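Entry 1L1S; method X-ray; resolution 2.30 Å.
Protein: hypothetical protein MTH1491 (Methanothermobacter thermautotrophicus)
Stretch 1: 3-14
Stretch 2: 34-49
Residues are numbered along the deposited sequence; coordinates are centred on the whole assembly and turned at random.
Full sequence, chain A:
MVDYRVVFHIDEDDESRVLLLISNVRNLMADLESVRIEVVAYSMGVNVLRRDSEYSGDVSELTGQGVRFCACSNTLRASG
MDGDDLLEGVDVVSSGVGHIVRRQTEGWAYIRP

Stretch 1 3-14: DYRVVFHIDEDD
Stretch 2 (34-49) SVRIEVVAYSMGVNVL

Strands 4-10 and 35-41 lie side by side in parallel, their N-to-C directions 19° apart and their axes approaching to 4.5 Å. Register is an unbroken offset of 31, from Tyr-4 opposite Val-35 (CA to CA 4.5 Å) to Ile-10 opposite Ala-41 (CA to CA 4.9 Å), with extended phi/psi throughout.

The even residues of the first strand carry the hydrogen bonds. Tyr-4 N donates to Ser-34 O (3.2 Å, 146°), Val-6 N to Arg-36 O (2.9 Å), Phe-8 N to Glu-38 O (2.7 Å) and Ile-10 N to Val-40 O (3.0 Å). In return Tyr-4 O accepts from Arg-36 N (2.7 Å), Val-6 O from Glu-38 N (3.0 Å), Phe-8 O from Val-40 N (2.8 Å) and Ile-10 O from Tyr-42 N (3.2 Å, 151°). The six inner bonds have N-H...O angles of 161-168°; the two end bonds are longer and more bent. CA-H...O contacts supplement several acceptors, such as Val-7 CA to Glu-38 O at 3.1 Å.

One sheet face carries Tyr-4 (m), Val-6 (p), Phe-8 (m) and Ile-10 (tt) beside Val-35 (p), Ile-37 (mt), Val-39 (t) and Ala-41. Here Val-6 CG1 meets Val-35 CG2 at 3.7 Å, Phe-8 CD1 meets Ile-37 CG2 at 3.7 Å near the plane of the ring, and Ile-10 CG2 meets Ala-41 CB at 3.5 Å. On the other face, Val-7 CG2 (p) packs on Val-40 CG2 (t) at 3.5 Å. On this face, Arg-5 NH1 and NH2 and both Glu-38 carboxylate oxygens are hydrogen-bonded elsewhere in the structure.

Where the strands end, His-9, Asp-11 and Tyr-42 come together. His-9 (chi1 t, chi2 -176°) donates from NE2 to Asp-11 OD1 (3.1 Å, 141°), while its ND1 is satisfied elsewhere in the structure. His-9 NE2 also lies 2.9 Å from Tyr-42 OH, and the two rings sit obliquely, centroids 4.9 Å apart and planes at 32°. Tyr-42 (p) presents a face to Asp-11 CB, 4.1 Å from the ring centroid and 25° off its normal.

Residues 44-48 have helical phi/psi. Gly-45 N makes a weak bond to Tyr-42 O (2.9 Å), and Gly-45 CA approaches Glu-12 O at 3.4 Å. Its lack of a side chain matters: an ideal CB would fall 2.6 Å from Ile-10 O, a clash. Asn-47 (m) then donates from ND2 to Asp-13 OD2 (chi1 p; 3.3 Å, 165°), linking the segment after the first strand to residues 44-48.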

ATOM      1  N   ASP A   3     -13.284  15.943 -10.473  1.00 30.77           N
ATOM      2  CA  ASP A   3     -12.188  15.225 -11.182  1.00 30.18           C
ATOM      3  C   ASP A   3     -11.581  14.099 -10.332  1.00 29.17           C
ATOM      4  O   ASP A   3     -12.256  13.112 -10.024  1.00 29.34           O
ATOM      5  CB  ASP A   3     -11.083  16.206 -11.566  1.00 32.45           C
ATOM      6  CG  ASP A   3     -10.441  15.869 -12.891  1.00 33.41           C
ATOM      7  OD1 ASP A   3      -9.322  16.357 -13.147  1.00 35.14           O
ATOM      8  OD2 ASP A   3     -11.059  15.132 -13.687  1.00 35.84           O
ATOM      9  N   TYR A   4     -10.313  14.247  -9.948  1.00 26.11           N
ATOM     10  CA  TYR A   4      -9.646  13.209  -9.169  1.00 24.44           C
ATOM     11  C   TYR A   4     -10.030  13.156  -7.700  1.00 23.89           C
ATOM     12  O   TYR A   4     -10.244  14.182  -7.050  1.00 23.38           O
ATOM     13  CB  TYR A   4      -8.126  13.335  -9.282  1.00 24.42           C
ATOM     14  CG  TYR A   4      -7.613  13.174 -10.686  1.00 24.56           C
ATOM     15  CD1 TYR A   4      -7.248  14.285 -11.443  1.00 26.04           C
ATOM     16  CD2 TYR A   4      -7.499  11.913 -11.268  1.00 23.24           C
ATOM     17  CE1 TYR A   4      -6.774  14.148 -12.749  1.00 25.90           C
ATOM     18  CE2 TYR A   4      -7.032  11.763 -12.569  1.00 24.67           C
ATOM     19  CZ  TYR A   4      -6.667  12.886 -13.304  1.00 25.40           C
ATOM     20  OH  TYR A   4      -6.185  12.757 -14.580  1.00 25.98           O
ATOM     21  N   ARG A   5     -10.113  11.933  -7.194  1.00 22.35           N
ATOM     22  CA  ARG A   5     -10.472  11.678  -5.805  1.00 21.53           C
ATOM     23  C   ARG A   5      -9.507  10.635  -5.267  1.00 20.10           C
ATOM     24  O   ARG A   5      -9.366   9.544  -5.836  1.00 19.69           O
ATOM     25  CB  ARG A   5     -11.899  11.146  -5.727  1.00 21.83           C
ATOM     26  CG  ARG A   5     -12.962  12.121  -6.213  1.00 24.00           C
ATOM     27  CD  ARG A   5     -14.295  11.402  -6.293  1.00 25.29           C
ATOM     28  NE  ARG A   5     -14.188  10.279  -7.215  1.00 27.05           N
ATOM     29  CZ  ARG A   5     -15.092   9.316  -7.339  1.00 28.50           C
ATOM     30  NH1 ARG A   5     -16.191   9.330  -6.595  1.00 27.82           N
ATOM     31  NH2 ARG A   5     -14.887   8.337  -8.207  1.00 29.61           N
ATOM     32  N   VAL A   6      -8.853  10.960  -4.163  1.00 18.17           N
ATOM     33  CA  VAL A   6      -7.884  10.047  -3.587  1.00 16.43           C
ATOM     34  C   VAL A   6      -7.869  10.050  -2.066  1.00 15.62           C
ATOM     35  O   VAL A   6      -7.999  11.089  -1.415  1.00 14.62           O
ATOM     36  CB  VAL A   6      -6.456  10.376  -4.129  1.00 17.27           C
ATOM     37  CG1 VAL A   6      -6.193  11.842  -4.018  1.00 17.41           C
ATOM     38  CG2 VAL A   6      -5.384   9.598  -3.367  1.00 15.17           C
ATOM     39  N   VAL A   7      -7.709   8.859  -1.507  1.00 14.82           N
ATOM     40  CA  VAL A   7      -7.642   8.694  -0.073  1.00 14.41           C
ATOM     41  C   VAL A   7      -6.287   8.082   0.289  1.00 14.06           C
ATOM     42  O   VAL A   7      -5.878   7.053  -0.282  1.00 13.58           O
ATOM     43  CB  VAL A   7      -8.799   7.782   0.445  1.00 15.53           C
ATOM     44  CG1 VAL A   7      -8.799   6.458  -0.290  1.00 15.15           C
ATOM     45  CG2 VAL A   7      -8.649   7.539   1.935  1.00 15.86           C
ATOM     46  N   PHE A   8      -5.587   8.741   1.211  1.00 13.33           N
ATOM     47  CA  PHE A   8      -4.290   8.274   1.695  1.00 12.53           C
ATOM     48  C   PHE A   8      -4.494   7.437   2.929  1.00 13.18           C
ATOM     49  O   PHE A   8      -5.443   7.642   3.682  1.00 12.62           O
ATOM     50  CB  PHE A   8      -3.357   9.421   2.046  1.00 12.44           C
ATOM     51  CG  PHE A   8      -2.782  10.121   0.855  1.00 11.89           C
ATOM     52  CD1 PHE A   8      -3.529  11.050   0.156  1.00 11.82           C
ATOM     53  CD2 PHE A   8      -1.474   9.859   0.447  1.00 13.08           C
ATOM     54  CE1 PHE A   8      -2.980  11.723  -0.945  1.00 14.54           C
ATOM     55  CE2 PHE A   8      -0.910  10.520  -0.646  1.00 12.40           C
ATOM     56  CZ  PHE A   8      -1.663  11.454  -1.341  1.00 14.09           C
ATOM     57  N   HIS A   9      -3.584   6.501   3.132  1.00 13.14           N
ATOM     58  CA  HIS A   9      -3.653   5.580   4.253  1.00 14.19           C
ATOM     59  C   HIS A   9      -2.351   5.619   5.022  1.00 15.19           C
ATOM     60  O   HIS A   9      -1.290   5.409   4.453  1.00 15.46           O
ATOM     61  CB  HIS A   9      -3.922   4.180   3.686  1.00 14.59           C
ATOM     62  CG  HIS A   9      -3.708   3.051   4.644  1.00 15.79           C
ATOM     63  ND1 HIS A   9      -3.839   1.733   4.259  1.00 15.69           N
ATOM     64  CD2 HIS A   9      -3.353   3.025   5.951  1.00 16.61           C
ATOM     65  CE1 HIS A   9      -3.572   0.944   5.283  1.00 14.45           C
ATOM     66  NE2 HIS A   9      -3.273   1.701   6.323  1.00 17.21           N
ATOM     67  N   ILE A  10      -2.435   5.921   6.309  1.00 15.62           N
ATOM     68  CA  ILE A  10      -1.252   5.920   7.154  1.00 16.33           C
ATOM     69  C   ILE A  10      -1.597   5.258   8.488  1.00 17.16           C
ATOM     70  O   ILE A  10      -2.601   5.590   9.108  1.00 17.64           O
ATOM     71  CB  ILE A  10      -0.723   7.344   7.373  1.00 16.95           C
ATOM     72  CG1 ILE A  10       0.612   7.287   8.105  1.00 17.55           C
ATOM     73  CG2 ILE A  10      -1.740   8.196   8.133  1.00 16.18           C
ATOM     74  CD1 ILE A  10       1.251   8.652   8.234  1.00 18.81           C
ATOM     75  N   ASP A  11      -0.790   4.291   8.910  1.00 17.50           N
ATOM     76  CA  ASP A  11      -1.040   3.619  10.177  1.00 18.94           C
ATOM     77  C   ASP A  11       0.194   3.565  11.083  1.00 20.68           C
ATOM     78  O   ASP A  11       0.259   2.764  12.015  1.00 21.19           O
ATOM     79  CB  ASP A  11      -1.610   2.207   9.940  1.00 18.21           C
ATOM     80  CG  ASP A  11      -0.761   1.368   8.976  1.00 17.95           C
ATOM     81  OD1 ASP A  11      -1.321   0.436   8.349  1.00 18.60           O
ATOM     82  OD2 ASP A  11       0.454   1.622   8.844  1.00 16.63           O
ATOM     83  N   GLU A  12       1.165   4.426  10.805  1.00 21.82           N
ATOM     84  CA  GLU A  12       2.395   4.503  11.600  1.00 25.07           C
ATOM     85  C   GLU A  12       2.596   5.980  11.913  1.00 25.53           C
ATOM     86  O   GLU A  12       1.978   6.832  11.278  1.00 25.36           O
ATOM     87  CB  GLU A  12       3.595   3.978  10.791  1.00 26.32           C
ATOM     88  CG  GLU A  12       3.352   2.596  10.174  1.00 32.11           C
ATOM     89  CD  GLU A  12       4.382   2.203   9.111  1.00 33.99           C
ATOM     90  OE1 GLU A  12       5.461   1.680   9.475  1.00 35.90           O
ATOM     91  OE2 GLU A  12       4.108   2.422   7.908  1.00 34.84           O
ATOM     92  N   ASP A  13       3.445   6.294  12.886  1.00 26.73           N
ATOM     93  CA  ASP A  13       3.681   7.696  13.211  1.00 28.40           C
ATOM     94  C   ASP A  13       5.160   8.072  13.212  1.00 27.95           C
ATOM     95  O   ASP A  13       5.535   9.133  13.709  1.00 27.75           O
ATOM     96  CB  ASP A  13       3.028   8.062  14.551  1.00 29.36           C
ATOM     97  CG  ASP A  13       3.665   7.353  15.735  1.00 31.36           C
ATOM     98  OD1 ASP A  13       4.228   6.255  15.557  1.00 31.87           O
ATOM     99  OD2 ASP A  13       3.579   7.889  16.862  1.00 34.43           O
ATOM    100  N   ASP A  14       5.999   7.205  12.650  1.00 28.27           N
ATOM    101  CA  ASP A  14       7.424   7.507  12.574  1.00 28.29           C
ATOM    102  C   ASP A  14       7.577   8.734  11.667  1.00 27.08           C
ATOM    103  O   ASP A  14       6.875   8.878  10.655  1.00 25.34           O
ATOM    104  CB  ASP A  14       8.215   6.298  12.044  1.00 29.96           C
ATOM    105  CG  ASP A  14       7.924   5.987  10.592  1.00 32.90           C
ATOM    106  OD1 ASP A  14       8.600   6.563   9.712  1.00 34.09           O
ATOM    107  OD2 ASP A  14       7.014   5.164  10.329  1.00 34.98           O
ATOM    108  N   SER A  34      -7.498  19.489 -10.464  1.00 32.70           N
ATOM    109  CA  SER A  34      -8.601  19.314  -9.534  1.00 30.82           C
ATOM    110  C   SER A  34      -8.554  17.967  -8.806  1.00 29.65           C
ATOM    111  O   SER A  34      -8.648  16.905  -9.432  1.00 28.44           O
ATOM    112  CB  SER A  34      -9.917  19.422 -10.301  1.00 30.95           C
ATOM    113  OG  SER A  34     -11.005  19.016  -9.497  1.00 32.59           O
ATOM    114  N   VAL A  35      -8.411  18.009  -7.486  1.00 27.83           N
ATOM    115  CA  VAL A  35      -8.373  16.772  -6.725  1.00 26.06           C
ATOM    116  C   VAL A  35      -8.943  16.902  -5.330  1.00 25.08           C
ATOM    117  O   VAL A  35      -8.678  17.862  -4.607  1.00 23.54           O
ATOM    118  CB  VAL A  35      -6.950  16.211  -6.593  1.00 25.75           C
ATOM    119  CG1 VAL A  35      -6.064  17.174  -5.802  1.00 25.64           C
ATOM    120  CG2 VAL A  35      -7.008  14.861  -5.909  1.00 25.83           C
ATOM    121  N   ARG A  36      -9.733  15.904  -4.970  1.00 23.92           N
ATOM    122  CA  ARG A  36     -10.342  15.844  -3.663  1.00 24.17           C
ATOM    123  C   ARG A  36      -9.486  14.840  -2.876  1.00 23.13           C
ATOM    124  O   ARG A  36      -9.243  13.718  -3.333  1.00 21.53           O
ATOM    125  CB  ARG A  36     -11.782  15.368  -3.812  1.00 26.21           C
ATOM    126  CG  ARG A  36     -12.571  15.363  -2.538  1.00 28.52           C
ATOM    127  CD  ARG A  36     -14.032  15.125  -2.837  1.00 30.48           C
ATOM    128  NE  ARG A  36     -14.789  14.978  -1.600  1.00 32.74           N
ATOM    129  CZ  ARG A  36     -15.993  14.431  -1.528  1.00 33.44           C
ATOM    130  NH1 ARG A  36     -16.586  13.980  -2.630  1.00 33.46           N
ATOM    131  NH2 ARG A  36     -16.588  14.307  -0.348  1.00 35.04           N
ATOM    132  N   ILE A  37      -9.013  15.253  -1.705  1.00 21.15           N
ATOM    133  CA  ILE A  37      -8.161  14.389  -0.900  1.00 19.42           C
ATOM    134  C   ILE A  37      -8.626  14.105   0.530  1.00 19.54           C
ATOM    135  O   ILE A  37      -9.026  15.018   1.252  1.00 18.85           O
ATOM    136  CB  ILE A  37      -6.750  14.980  -0.746  1.00 18.94           C
ATOM    137  CG1 ILE A  37      -6.154  15.355  -2.106  1.00 18.70           C
ATOM    138  CG2 ILE A  37      -5.854  13.974  -0.027  1.00 17.60           C
ATOM    139  CD1 ILE A  37      -4.728  15.935  -1.991  1.00 18.24           C
ATOM    140  N   GLU A  38      -8.516  12.839   0.936  1.00 18.34           N
ATOM    141  CA  GLU A  38      -8.832  12.427   2.296  1.00 17.08           C
ATOM    142  C   GLU A  38      -7.662  11.630   2.838  1.00 15.93           C
ATOM    143  O   GLU A  38      -7.047  10.848   2.117  1.00 16.04           O
ATOM    144  CB  GLU A  38     -10.090  11.565   2.358  1.00 17.87           C
ATOM    145  CG  GLU A  38     -11.357  12.305   1.955  1.00 20.22           C
ATOM    146  CD  GLU A  38     -12.616  11.533   2.310  1.00 20.90           C
ATOM    147  OE1 GLU A  38     -12.547  10.281   2.373  1.00 20.23           O
ATOM    148  OE2 GLU A  38     -13.669  12.178   2.515  1.00 21.26           O
ATOM    149  N   VAL A  39      -7.348  11.843   4.109  1.00 15.21           N
ATOM    150  CA  VAL A  39      -6.258  11.137   4.760  1.00 14.47           C
ATOM    151  C   VAL A  39      -6.826  10.332   5.931  1.00 15.98           C
ATOM    152  O   VAL A  39      -7.326  10.899   6.913  1.00 15.29           O
ATOM    153  CB  VAL A  39      -5.192  12.112   5.293  1.00 15.14           C
ATOM    154  CG1 VAL A  39      -4.097  11.349   5.983  1.00 13.24           C
ATOM    155  CG2 VAL A  39      -4.607  12.930   4.158  1.00 14.10           C
ATOM    156  N   VAL A  40      -6.746   9.010   5.807  1.00 15.29           N
ATOM    157  CA  VAL A  40      -7.240   8.105   6.825  1.00 15.40           C
ATOM    158  C   VAL A  40      -6.077   7.566   7.642  1.00 16.98           C
ATOM    159  O   VAL A  40      -5.191   6.877   7.121  1.00 16.66           O
ATOM    160  CB  VAL A  40      -7.995   6.911   6.202  1.00 16.14           C
ATOM    161  CG1 VAL A  40      -8.476   5.962   7.311  1.00 13.56           C
ATOM    162  CG2 VAL A  40      -9.168   7.408   5.378  1.00 13.78           C
ATOM    163  N   ALA A  41      -6.098   7.874   8.932  1.00 17.48           N
ATOM    164  CA  ALA A  41      -5.051   7.452   9.835  1.00 19.81           C
ATOM    165  C   ALA A  41      -5.625   6.581  10.937  1.00 21.81           C
ATOM    166  O   ALA A  41      -6.626   6.950  11.564  1.00 24.50           O
ATOM    167  CB  ALA A  41      -4.386   8.672  10.447  1.00 19.41           C
ATOM    168  N   TYR A  42      -5.026   5.417  11.160  1.00 21.66           N
ATOM    169  CA  TYR A  42      -5.484   4.561  12.244  1.00 22.26           C
ATOM    170  C   TYR A  42      -4.270   3.959  12.948  1.00 21.58           C
ATOM    171  O   TYR A  42      -3.139   4.196  12.531  1.00 21.58           O
ATOM    172  CB  TYR A  42      -6.488   3.504  11.752  1.00 22.41           C
ATOM    173  CG  TYR A  42      -6.010   2.525  10.699  1.00 23.56           C
ATOM    174  CD1 TYR A  42      -5.255   1.402  11.049  1.00 24.85           C
ATOM    175  CD2 TYR A  42      -6.361   2.689   9.359  1.00 23.63           C
ATOM    176  CE1 TYR A  42      -4.866   0.460  10.087  1.00 25.09           C
ATOM    177  CE2 TYR A  42      -5.974   1.753   8.385  1.00 25.28           C
ATOM    178  CZ  TYR A  42      -5.229   0.643   8.758  1.00 26.81           C
ATOM    179  OH  TYR A  42      -4.840  -0.284   7.802  1.00 29.18           O
ATOM    180  N   SER A  43      -4.509   3.210  14.019  1.00 22.31           N
ATOM    181  CA  SER A  43      -3.440   2.637  14.829  1.00 22.79           C
ATOM    182  C   SER A  43      -2.523   3.783  15.247  1.00 23.86           C
ATOM    183  O   SER A  43      -2.991   4.892  15.526  1.00 24.05           O
ATOM    184  CB  SER A  43      -2.658   1.582  14.047  1.00 23.71           C
ATOM    185  OG  SER A  43      -1.613   1.029  14.844  1.00 24.63           O
HETATM  186  N   MSE A  44      -1.221   3.538  15.271  1.00 24.95           N
HETATM  187  CA  MSE A  44      -0.268   4.562  15.678  1.00 26.66           C
HETATM  188  C   MSE A  44      -0.418   5.828  14.848  1.00 25.64           C
HETATM  189  O   MSE A  44      -0.110   6.928  15.309  1.00 24.53           O
HETATM  190  CB  MSE A  44       1.152   4.014  15.561  1.00 31.98           C
HETATM  191  CG  MSE A  44       1.423   2.865  16.528  1.00 39.41           C
HETATM  192 SE   MSE A  44       1.044   3.429  18.358  1.00 51.04          SE
HETATM  193  CE  MSE A  44       2.677   4.463  18.642  1.00 46.39           C
ATOM    194  N   GLY A  45      -0.900   5.661  13.622  1.00 24.75           N
ATOM    195  CA  GLY A  45      -1.102   6.795  12.740  1.00 23.45           C
ATOM    196  C   GLY A  45      -2.009   7.885  13.297  1.00 22.73           C
ATOM    197  O   GLY A  45      -1.866   9.052  12.941  1.00 22.46           O
ATOM    198  N   VAL A  46      -2.946   7.544  14.171  1.00 22.45           N
ATOM    199  CA  VAL A  46      -3.809   8.601  14.692  1.00 21.98           C
ATOM    200  C   VAL A  46      -3.066   9.621  15.560  1.00 21.35           C
ATOM    201  O   VAL A  46      -3.517  10.765  15.694  1.00 19.76           O
ATOM    202  CB  VAL A  46      -4.997   8.034  15.469  1.00 22.92           C
ATOM    203  CG1 VAL A  46      -5.801   7.121  14.551  1.00 25.10           C
ATOM    204  CG2 VAL A  46      -4.524   7.302  16.709  1.00 24.42           C
ATOM    205  N   ASN A  47      -1.933   9.229  16.138  1.00 20.56           N
ATOM    206  CA  ASN A  47      -1.177  10.166  16.960  1.00 21.75           C
ATOM    207  C   ASN A  47      -0.852  11.428  16.163  1.00 21.79           C
ATOM    208  O   ASN A  47      -0.651  12.496  16.726  1.00 22.71           O
ATOM    209  CB  ASN A  47       0.114   9.524  17.477  1.00 22.70           C
ATOM    210  CG  ASN A  47      -0.156   8.377  18.432  1.00 23.71           C
ATOM    211  OD1 ASN A  47      -1.154   8.387  19.151  1.00 24.86           O
ATOM    212  ND2 ASN A  47       0.738   7.393  18.457  1.00 23.63           N
ATOM    213  N   VAL A  48      -0.823  11.300  14.842  1.00 21.63           N
ATOM    214  CA  VAL A  48      -0.537  12.439  13.986  1.00 21.11           C
ATOM    215  C   VAL A  48      -1.673  13.454  13.993  1.00 21.17           C
ATOM    216  O   VAL A  48      -1.460  14.639  13.724  1.00 20.66           O
ATOM    217  CB  VAL A  48      -0.287  11.989  12.536  1.00 21.06           C
ATOM    218  CG1 VAL A  48      -0.364  13.185  11.599  1.00 20.81           C
ATOM    219  CG2 VAL A  48       1.088  11.336  12.434  1.00 19.98           C
ATOM    220  N   LEU A  49      -2.877  12.991  14.303  1.00 21.11           N
ATOM    221  CA  LEU A  49      -4.035  13.871  14.317  1.00 22.36           C
ATOM    222  C   LEU A  49      -4.358  14.460  15.700  1.00 23.84           C
ATOM    223  O   LEU A  49      -5.358  15.157  15.848  1.00 23.89           O
ATOM    224  CB  LEU A  49      -5.252  13.117  13.770  1.00 22.32           C
ATOM    225  CG  LEU A  49      -5.070  12.390  12.428  1.00 21.96           C
ATOM    226  CD1 LEU A  49      -6.393  11.790  11.980  1.00 20.53           C
ATOM    227  CD2 LEU A  49      -4.545  13.374  11.378  1.00 22.54           C
TER